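Side-chain contacts in giardin subunit alpha-1 (Giardia intestinalis, PDB 4EVF), which binds calcium and, in a calcium-dependent way, phospholipids such as phosphatidylserine, and is involved in attachment of the parasite to the intestinal mucosa: residues D52-K55 against K56-G60; S65-M68 against D69-S72; M254-D257 against K258-A262. All blocks are in the same frame, centred on the assembly; numbering follows the deposited sequence.

Contact 1: residues D52-K55 against K56-G60; sequences DDIK and KALKG
Ile54 and Leu58 lie side by side and point the same way from the C-terminal end of helix 50-57, one turn apart in the predicted first annexin repeat. The touch is between methyls, Ile54 CG2 against Leu58 CD2 at 3.8 Å. It is the CG2 branch of Ile54 that faces Leu58, because chi1 of -62° sets that methyl trans to the backbone N, while CG1 lies beside the N and carries CD1 away. Leu58 is the first residue to leave helical backbone angles, yet its N still donates to Ile54 O at 3.0 Å, nearly in line with the carbonyl bond. That i to i+4 bond helps to keep the two side chains one turn apart. Both are buried: Ile54 packs on Ile15 of helix 4-16 and on Phe71, Leu58 on Glu64 and Leu67 of helix 62-70.

Lys56 lies on the exposed side of the turn. It drapes its CG over Asp52 O, 3.1 Å away, the carbonyl that also takes the Lys56 N-H, and its chain then bends at CE. Its NZ stays 6.1 Å from Asp52 OD2, too far for a bond between the charges. Asp53, a buried residue, turns to other partners: its OD2 takes a hydrogen bond from Tyr42 and a salt bridge from Lys48. Where the helix unwinds, a water is hydrogen-bonded to two carbonyls that approach each other closely, 2.6 Å from Lys55 O and 2.6 Å from Leu58 O.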
ATOM      1  N   ASP A  52     -21.893   2.932  -6.388  1.00 26.15           N
ATOM      2  CA  ASP A  52     -22.722   3.896  -7.115  1.00 32.17           C
ATOM      3  C   ASP A  52     -23.680   4.641  -6.180  1.00 33.13           C
ATOM      4  O   ASP A  52     -23.933   5.833  -6.357  1.00 31.00           O
ATOM      5  CB  ASP A  52     -23.515   3.225  -8.249  1.00 30.43           C
ATOM      6  CG  ASP A  52     -22.636   2.797  -9.414  1.00 34.34           C
ATOM      7  OD1 ASP A  52     -21.452   3.190  -9.447  1.00 32.33           O
ATOM      8  OD2 ASP A  52     -23.130   2.069 -10.308  1.00 36.55           O
ATOM      9  N   ASP A  53     -24.214   3.942  -5.187  1.00 29.97           N
ATOM     10  CA  ASP A  53     -25.126   4.575  -4.243  1.00 30.30           C
ATOM     11  C   ASP A  53     -24.355   5.532  -3.339  1.00 32.12           C
ATOM     12  O   ASP A  53     -24.779   6.666  -3.105  1.00 29.79           O
ATOM     13  CB  ASP A  53     -25.900   3.525  -3.435  1.00 28.16           C
ATOM     14  CG  ASP A  53     -27.265   3.209  -4.041  1.00 32.58           C
ATOM     15  OD1 ASP A  53     -27.568   3.743  -5.127  1.00 35.08           O
ATOM     16  OD2 ASP A  53     -28.031   2.425  -3.435  1.00 35.36           O
ATOM     17  N   ILE A  54     -23.205   5.077  -2.856  1.00 29.25           N
ATOM     18  CA  ILE A  54     -22.307   5.926  -2.078  1.00 28.51           C
ATOM     19  C   ILE A  54     -21.947   7.216  -2.828  1.00 32.12           C
ATOM     20  O   ILE A  54     -22.047   8.317  -2.279  1.00 31.37           O
ATOM     21  CB  ILE A  54     -21.029   5.163  -1.703  1.00 27.72           C
ATOM     22  CG1 ILE A  54     -21.381   3.961  -0.830  1.00 24.47           C
ATOM     23  CG2 ILE A  54     -20.028   6.073  -0.986  1.00 26.77           C
ATOM     24  CD1 ILE A  54     -20.221   3.042  -0.591  1.00 26.51           C
ATOM     25  N   LYS A  55     -21.541   7.079  -4.084  1.00 32.90           N
ATOM     26  CA  LYS A  55     -21.180   8.243  -4.884  1.00 32.81           C
ATOM     27  C   LYS A  55     -22.340   9.227  -4.983  1.00 38.35           C
ATOM     28  O   LYS A  55     -22.148  10.440  -4.908  1.00 35.96           O
ATOM     29  CB  LYS A  55     -20.731   7.825  -6.286  1.00 35.70           C
ATOM     30  CG  LYS A  55     -20.439   9.000  -7.203  1.00 36.27           C
ATOM     31  CD  LYS A  55     -19.883   8.540  -8.539  1.00 43.86           C
ATOM     32  CE  LYS A  55     -19.442   9.724  -9.399  1.00 51.41           C
ATOM     33  NZ  LYS A  55     -18.750   9.284 -10.649  1.00 52.65           N
ATOM     34  N   LYS A  56     -23.548   8.702  -5.157  1.00 37.50           N
ATOM     35  CA  LYS A  56     -24.719   9.556  -5.294  1.00 35.44           C
ATOM     36  C   LYS A  56     -25.090  10.242  -3.985  1.00 34.94           C
ATOM     37  O   LYS A  56     -25.640  11.336  -3.998  1.00 31.89           O
ATOM     38  CB  LYS A  56     -25.914   8.769  -5.838  1.00 36.38           C
ATOM     39  CG  LYS A  56     -25.704   8.201  -7.239  1.00 39.80           C
ATOM     40  CD  LYS A  56     -27.007   7.662  -7.821  1.00 38.63           C
ATOM     41  CE  LYS A  56     -26.753   6.613  -8.909  1.00 43.39           C
ATOM     42  NZ  LYS A  56     -26.423   7.176 -10.245  1.00 43.72           N
ATOM     43  N   ALA A  57     -24.794   9.581  -2.859  1.00 32.69           N
ATOM     44  CA  ALA A  57     -25.209  10.139  -1.565  1.00 34.99           C
ATOM     45  C   ALA A  57     -24.251  11.180  -1.001  1.00 38.10           C
ATOM     46  O   ALA A  57     -24.675  12.101  -0.291  1.00 35.92           O
ATOM     47  CB  ALA A  57     -25.401   9.018  -0.561  1.00 30.51           C
ATOM     48  N   LEU A  58     -22.947  10.981  -1.256  1.00 34.75           N
ATOM     49  CA  LEU A  58     -21.939  11.857  -0.718  1.00 35.11           C
ATOM     50  C   LEU A  58     -21.546  13.031  -1.633  1.00 36.40           C
ATOM     51  O   LEU A  58     -21.731  13.005  -2.836  1.00 40.56           O
ATOM     52  CB  LEU A  58     -20.696  11.025  -0.318  1.00 37.77           C
ATOM     53  CG  LEU A  58     -20.713  10.432   1.111  1.00 37.46           C
ATOM     54  CD1 LEU A  58     -22.157  10.221   1.550  1.00 34.09           C
ATOM     55  CD2 LEU A  58     -19.922   9.130   1.184  1.00 30.28           C
ATOM     56  N   LYS A  59     -20.980  14.033  -0.963  1.00 38.69           N
ATOM     57  CA  LYS A  59     -20.518  15.218  -1.636  1.00 41.96           C
ATOM     58  C   LYS A  59     -19.346  14.848  -2.483  1.00 47.42           C
ATOM     59  O   LYS A  59     -19.452  14.925  -3.701  1.00 51.95           O
ATOM     60  CB  LYS A  59     -20.180  16.330  -0.656  1.00 41.58           C
ATOM     61  N   GLY A  60     -18.265  14.447  -1.950  1.00 37.54           N
ATOM     62  CA  GLY A  60     -17.255  14.143  -2.924  1.00 39.22           C
ATOM     63  C   GLY A  60     -15.901  14.479  -2.384  1.00 41.05           C
ATOM     64  O   GLY A  60     -15.749  14.846  -1.243  1.00 42.90           O
TER
HETATM   65  O   HOH W   1     -21.160  12.838  -5.406  1.00 28.96           O

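Contact 2: residues S65-M68 against D69-S72; sequences SLLM and DLFS
Leu66 and Leu70, one turn apart at the C-terminal end of helix 62-70, bring their CD1 methyls to 4.1 Å, with the two side chains slanting across each other. Their first torsions differ: Leu66 sets CG trans to its N (chi1 170°), whereas Leu70 keeps CG beside its own N (chi1 -67°), which lays Leu70 CG 3.4 Å from Leu66 O. Leu70 CD1 also comes near Leu67 CD2.

Asp69 folds its carboxylate back over the preceding turn, placing CG 3.0 Å from Ser65 O, the carbonyl that receives the Asp69 N-H. Two acceptors facing each other here would be unfavourable alone; the carboxylate is instead held by Arg249, whose NE forms a salt bridge with OD2 and probably offsets the repulsion between the carboxylate and the carbonyl oxygen.

Near the end of the helix, Met68 O is gripped twice. Phe71 N donates to it at 3.0 Å and Ser72 OG at 2.7 Å, from opposite faces of the carbonyl plane, both well out of that plane. The serine hydroxyl thus bonds Met68 O through the side chain, while Ser72 N donates to Asp69 O. The Phe71 ring stands clear of this carbonyl and carries CD2 to 3.6 Å from Leu67 O.

Round this turn, Leu66 meets Ile287, Leu288 and Leu291 of helix 284-292, Leu67 and Phe71 lean on helix 20-28, Met68 and Phe71 on helix 50-57, and Ser65 and Leu66 on Arg249 of helix 245-255.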
ATOM      1  N   SER A  65     -14.487   9.039  -2.636  1.00 23.77           N
ATOM      2  CA  SER A  65     -13.709   8.103  -3.447  1.00 26.06           C
ATOM      3  C   SER A  65     -13.197   6.928  -2.621  1.00 23.80           C
ATOM      4  O   SER A  65     -13.307   5.772  -3.048  1.00 24.76           O
ATOM      5  CB  SER A  65     -12.540   8.819  -4.132  1.00 26.99           C
ATOM      6  OG  SER A  65     -13.017   9.713  -5.119  1.00 29.84           O
ATOM      7  N   LEU A  66     -12.643   7.232  -1.447  1.00 20.01           N
ATOM      8  CA  LEU A  66     -12.171   6.221  -0.507  1.00 22.27           C
ATOM      9  C   LEU A  66     -13.279   5.252  -0.088  1.00 21.20           C
ATOM     10  O   LEU A  66     -13.089   4.025  -0.090  1.00 17.96           O
ATOM     11  CB  LEU A  66     -11.552   6.883   0.727  1.00 18.64           C
ATOM     12  CG  LEU A  66     -11.225   5.979   1.929  1.00 19.70           C
ATOM     13  CD1 LEU A  66     -10.382   4.780   1.521  1.00 20.30           C
ATOM     14  CD2 LEU A  66     -10.519   6.745   3.058  1.00 19.77           C
ATOM     15  N   LEU A  67     -14.433   5.801   0.278  1.00 20.41           N
ATOM     16  CA  LEU A  67     -15.563   4.977   0.720  1.00 20.92           C
ATOM     17  C   LEU A  67     -16.081   4.050  -0.386  1.00 20.66           C
ATOM     18  O   LEU A  67     -16.392   2.874  -0.134  1.00 21.57           O
ATOM     19  CB  LEU A  67     -16.679   5.854   1.304  1.00 20.97           C
ATOM     20  CG  LEU A  67     -16.243   6.601   2.573  1.00 21.26           C
ATOM     21  CD1 LEU A  67     -17.302   7.586   3.076  1.00 24.34           C
ATOM     22  CD2 LEU A  67     -15.845   5.625   3.671  1.00 21.26           C
ATOM     23  N   MET A  68     -16.154   4.583  -1.600  1.00 18.39           N
ATOM     24  CA  MET A  68     -16.449   3.803  -2.808  1.00 22.56           C
ATOM     25  C   MET A  68     -15.459   2.670  -3.008  1.00 22.80           C
ATOM     26  O   MET A  68     -15.854   1.533  -3.258  1.00 20.34           O
ATOM     27  CB  MET A  68     -16.416   4.694  -4.059  1.00 22.63           C
ATOM     28  CG  MET A  68     -17.481   5.780  -4.091  1.00 28.55           C
ATOM     29  SD  MET A  68     -17.275   6.897  -5.488  1.00 30.94           S
ATOM     30  CE  MET A  68     -17.477   5.794  -6.892  1.00 28.24           C
ATOM     31  N   ASP A  69     -14.173   2.992  -2.913  1.00 22.32           N
ATOM     32  CA  ASP A  69     -13.104   2.021  -3.115  1.00 22.86           C
ATOM     33  C   ASP A  69     -13.274   0.815  -2.193  1.00 17.44           C
ATOM     34  O   ASP A  69     -13.098  -0.335  -2.611  1.00 17.88           O
ATOM     35  CB  ASP A  69     -11.731   2.659  -2.840  1.00 19.11           C
ATOM     36  CG  ASP A  69     -11.317   3.673  -3.902  1.00 20.68           C
ATOM     37  OD1 ASP A  69     -11.956   3.746  -4.976  1.00 24.91           O
ATOM     38  OD2 ASP A  69     -10.320   4.387  -3.668  1.00 23.97           O
ATOM     39  N   LEU A  70     -13.600   1.090  -0.934  1.00 16.18           N
ATOM     40  CA  LEU A  70     -13.754   0.036   0.073  1.00 20.96           C
ATOM     41  C   LEU A  70     -14.844  -0.974  -0.274  1.00 20.79           C
ATOM     42  O   LEU A  70     -14.845  -2.100   0.241  1.00 19.45           O
ATOM     43  CB  LEU A  70     -13.999   0.636   1.458  1.00 22.40           C
ATOM     44  CG  LEU A  70     -12.790   1.408   2.010  1.00 18.95           C
ATOM     45  CD1 LEU A  70     -13.201   2.326   3.167  1.00 23.46           C
ATOM     46  CD2 LEU A  70     -11.675   0.455   2.433  1.00 20.84           C
ATOM     47  N   PHE A  71     -15.767  -0.574  -1.144  1.00 17.61           N
ATOM     48  CA  PHE A  71     -16.848  -1.479  -1.555  1.00 17.91           C
ATOM     49  C   PHE A  71     -16.776  -1.811  -3.041  1.00 19.21           C
ATOM     50  O   PHE A  71     -17.728  -2.350  -3.650  1.00 18.44           O
ATOM     51  CB  PHE A  71     -18.206  -0.940  -1.100  1.00 17.23           C
ATOM     52  CG  PHE A  71     -18.383  -0.999   0.393  1.00 18.55           C
ATOM     53  CD1 PHE A  71     -18.512  -2.226   1.029  1.00 20.20           C
ATOM     54  CD2 PHE A  71     -18.347   0.153   1.168  1.00 19.71           C
ATOM     55  CE1 PHE A  71     -18.649  -2.300   2.403  1.00 19.83           C
ATOM     56  CE2 PHE A  71     -18.485   0.084   2.540  1.00 20.30           C
ATOM     57  CZ  PHE A  71     -18.634  -1.135   3.162  1.00 18.91           C
ATOM     58  N   SER A  72     -15.606  -1.522  -3.606  1.00 16.86           N
ATOM     59  CA  SER A  72     -15.292  -1.875  -4.980  1.00 19.41           C
ATOM     60  C   SER A  72     -14.319  -3.048  -5.030  1.00 18.32           C
ATOM     61  O   SER A  72     -13.885  -3.539  -3.992  1.00 21.33           O
ATOM     62  CB  SER A  72     -14.705  -0.668  -5.705  1.00 18.45           C
ATOM     63  OG  SER A  72     -15.662   0.374  -5.742  1.00 21.49           O
TER

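Contact 3: residues M254-D257 against K258-A262; sequences MMVD and KCLGA
This is a local contact at the C-terminal end of helix 245-255, where Met255 to Asp257 meet Lys258 to Leu260 on the way into helix 262-265. Cys259 N donates to Val256 O at 3.2 Å, from well above the carbonyl plane, and Lys258 N makes a weak bond to Met255 O; both span three residues.

Met255 folds back on itself, with chi2 at -76° and chi3 at -89°. The bent chain brings its CE to 3.8 Å from Cys259 SG and its SD to 3.9 Å from Lys258 CD, the Met255 and Lys258 chains crossing at about a right angle. On another face, Val256 CG2 meets Leu260 CD2 at 3.9 Å, and Leu260 CG lies close over Val256 O, 3.2 Å away.

Asp257 and Lys258 run alongside each other. Asp257 holds its carboxylate in the crowded position between N and carbonyl carbon (chi1 76°), which turns OD1 over the next residue, 3.1 Å from Lys258 CG. The charged ends form only a long salt bridge, OD2 to NZ at 3.8 Å; the firmer partner of OD2 is the backbone N of Ala32, and NZ has a second, weak ion pair with Glu33. The aspartate thereby links this loop to the start of helix 32-46 in the predicted first repeat.

Trp292 of helix 284-292 packs on Val256 and Cys259, and Ala231 of helix 227-240 on Cys259. A type I turn from Cys259 to Ala262, closed by Ala262 N on Cys259 O, then leads into the next helix: a short helix-to-helix connection within the predicted fourth repeat of the all-helical annexin fold.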
ATOM      1  N   MET A 254      -7.164   0.347  -0.633  1.00 21.50           N
ATOM      2  CA  MET A 254      -6.661  -0.931  -1.135  1.00 23.26           C
ATOM      3  C   MET A 254      -6.255  -1.914  -0.047  1.00 23.89           C
ATOM      4  O   MET A 254      -6.312  -3.124  -0.258  1.00 23.44           O
ATOM      5  CB  MET A 254      -5.426  -0.714  -2.024  1.00 21.54           C
ATOM      6  CG  MET A 254      -5.698  -0.105  -3.388  1.00 20.91           C
ATOM      7  SD  MET A 254      -4.183   0.083  -4.339  1.00 22.65           S
ATOM      8  CE  MET A 254      -3.143   1.030  -3.234  1.00 18.21           C
ATOM      9  N   MET A 255      -5.814  -1.405   1.098  1.00 22.84           N
ATOM     10  CA  MET A 255      -4.967  -2.218   1.972  1.00 26.72           C
ATOM     11  C   MET A 255      -5.260  -2.151   3.466  1.00 24.33           C
ATOM     12  O   MET A 255      -4.579  -2.813   4.255  1.00 26.14           O
ATOM     13  CB  MET A 255      -3.487  -1.861   1.739  1.00 28.39           C
ATOM     14  CG  MET A 255      -2.870  -2.536   0.519  1.00 31.55           C
ATOM     15  SD  MET A 255      -2.508  -4.284   0.816  1.00 33.85           S
ATOM     16  CE  MET A 255      -0.839  -4.195   1.477  1.00 25.22           C
ATOM     17  N   VAL A 256      -6.257  -1.369   3.865  1.00 22.42           N
ATOM     18  CA  VAL A 256      -6.454  -1.119   5.288  1.00 22.11           C
ATOM     19  C   VAL A 256      -6.631  -2.426   6.066  1.00 26.46           C
ATOM     20  O   VAL A 256      -6.020  -2.603   7.120  1.00 25.11           O
ATOM     21  CB  VAL A 256      -7.591  -0.104   5.594  1.00 23.70           C
ATOM     22  CG1 VAL A 256      -8.957  -0.686   5.285  1.00 21.59           C
ATOM     23  CG2 VAL A 256      -7.531   0.333   7.053  1.00 21.18           C
ATOM     24  N   ASP A 257      -7.434  -3.348   5.532  1.00 22.77           N
ATOM     25  CA  ASP A 257      -7.699  -4.610   6.232  1.00 26.57           C
ATOM     26  C   ASP A 257      -6.435  -5.446   6.488  1.00 26.97           C
ATOM     27  O   ASP A 257      -6.344  -6.144   7.500  1.00 32.19           O
ATOM     28  CB  ASP A 257      -8.771  -5.446   5.497  1.00 26.20           C
ATOM     29  CG  ASP A 257      -8.236  -6.144   4.248  1.00 27.39           C
ATOM     30  OD1 ASP A 257      -7.373  -5.568   3.552  1.00 30.31           O
ATOM     31  OD2 ASP A 257      -8.687  -7.278   3.959  1.00 21.75           O
ATOM     32  N   LYS A 258      -5.467  -5.381   5.571  1.00 25.37           N
ATOM     33  CA  LYS A 258      -4.268  -6.215   5.668  1.00 29.60           C
ATOM     34  C   LYS A 258      -3.166  -5.570   6.522  1.00 29.92           C
ATOM     35  O   LYS A 258      -2.189  -6.227   6.879  1.00 31.98           O
ATOM     36  CB  LYS A 258      -3.698  -6.529   4.274  1.00 33.01           C
ATOM     37  CG  LYS A 258      -4.684  -7.103   3.266  1.00 29.96           C
ATOM     38  CD  LYS A 258      -3.945  -7.687   2.059  1.00 31.43           C
ATOM     39  CE  LYS A 258      -4.916  -8.245   0.994  1.00 29.79           C
ATOM     40  NZ  LYS A 258      -6.176  -8.777   1.568  1.00 32.09           N
ATOM     41  N   CYS A 259      -3.320  -4.290   6.844  1.00 29.99           N
ATOM     42  CA  CYS A 259      -2.242  -3.537   7.480  1.00 27.94           C
ATOM     43  C   CYS A 259      -2.633  -2.979   8.834  1.00 29.36           C
ATOM     44  O   CYS A 259      -2.007  -2.038   9.315  1.00 27.31           O
ATOM     45  CB  CYS A 259      -1.820  -2.357   6.596  1.00 27.38           C
ATOM     46  SG  CYS A 259      -1.149  -2.786   4.967  1.00 27.44           S
ATOM     47  N   LEU A 260      -3.661  -3.534   9.458  1.00 26.30           N
ATOM     48  CA  LEU A 260      -4.172  -2.913  10.677  1.00 29.83           C
ATOM     49  C   LEU A 260      -3.170  -2.874  11.841  1.00 26.54           C
ATOM     50  O   LEU A 260      -3.389  -2.172  12.827  1.00 26.70           O
ATOM     51  CB  LEU A 260      -5.513  -3.523  11.093  1.00 30.06           C
ATOM     52  CG  LEU A 260      -6.690  -3.077  10.220  1.00 31.62           C
ATOM     53  CD1 LEU A 260      -7.937  -3.889  10.530  1.00 30.86           C
ATOM     54  CD2 LEU A 260      -6.966  -1.570  10.373  1.00 26.87           C
ATOM     55  N   GLY A 261      -2.074  -3.621  11.724  1.00 26.43           N
ATOM     56  CA  GLY A 261      -1.000  -3.562  12.704  1.00 23.99           C
ATOM     57  C   GLY A 261      -0.175  -2.287  12.579  1.00 26.38           C
ATOM     58  O   GLY A 261       0.762  -2.046  13.341  1.00 24.63           O
ATOM     59  N   ALA A 262      -0.538  -1.454  11.613  1.00 24.29           N
ATOM     60  CA  ALA A 262       0.179  -0.212  11.367  1.00 22.86           C
ATOM     61  C   ALA A 262       0.226   0.663  12.622  1.00 25.10           C
ATOM     62  O   ALA A 262       1.260   1.263  12.931  1.00 22.11           O
ATOM     63  CB  ALA A 262      -0.450   0.524  10.202  1.00 22.25           C
TER

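Along the chain the three contacts run in series, none enclosing or crossing another; each is made within one continuous stretch and closes no long loop. Contact 1 ends helix 50-57 and contact 2 ends the following helix, 62-70, both in the predicted first annexin repeat. The two touch directly: Leu58 CD2 lies 3.6 Å from Leu67 CD1, and Lys55 CB 3.7 Å from Met68 SD. Contact 3, far along in the predicted fourth repeat, meets contact 2 through Leu70 CD2 and Val256 CG1, 4.1 Å apart, joining the first and fourth repeats. Contacts 1 and 3 do not touch, their nearest atoms being about 13 Å apart, with contact 2 in contact with both.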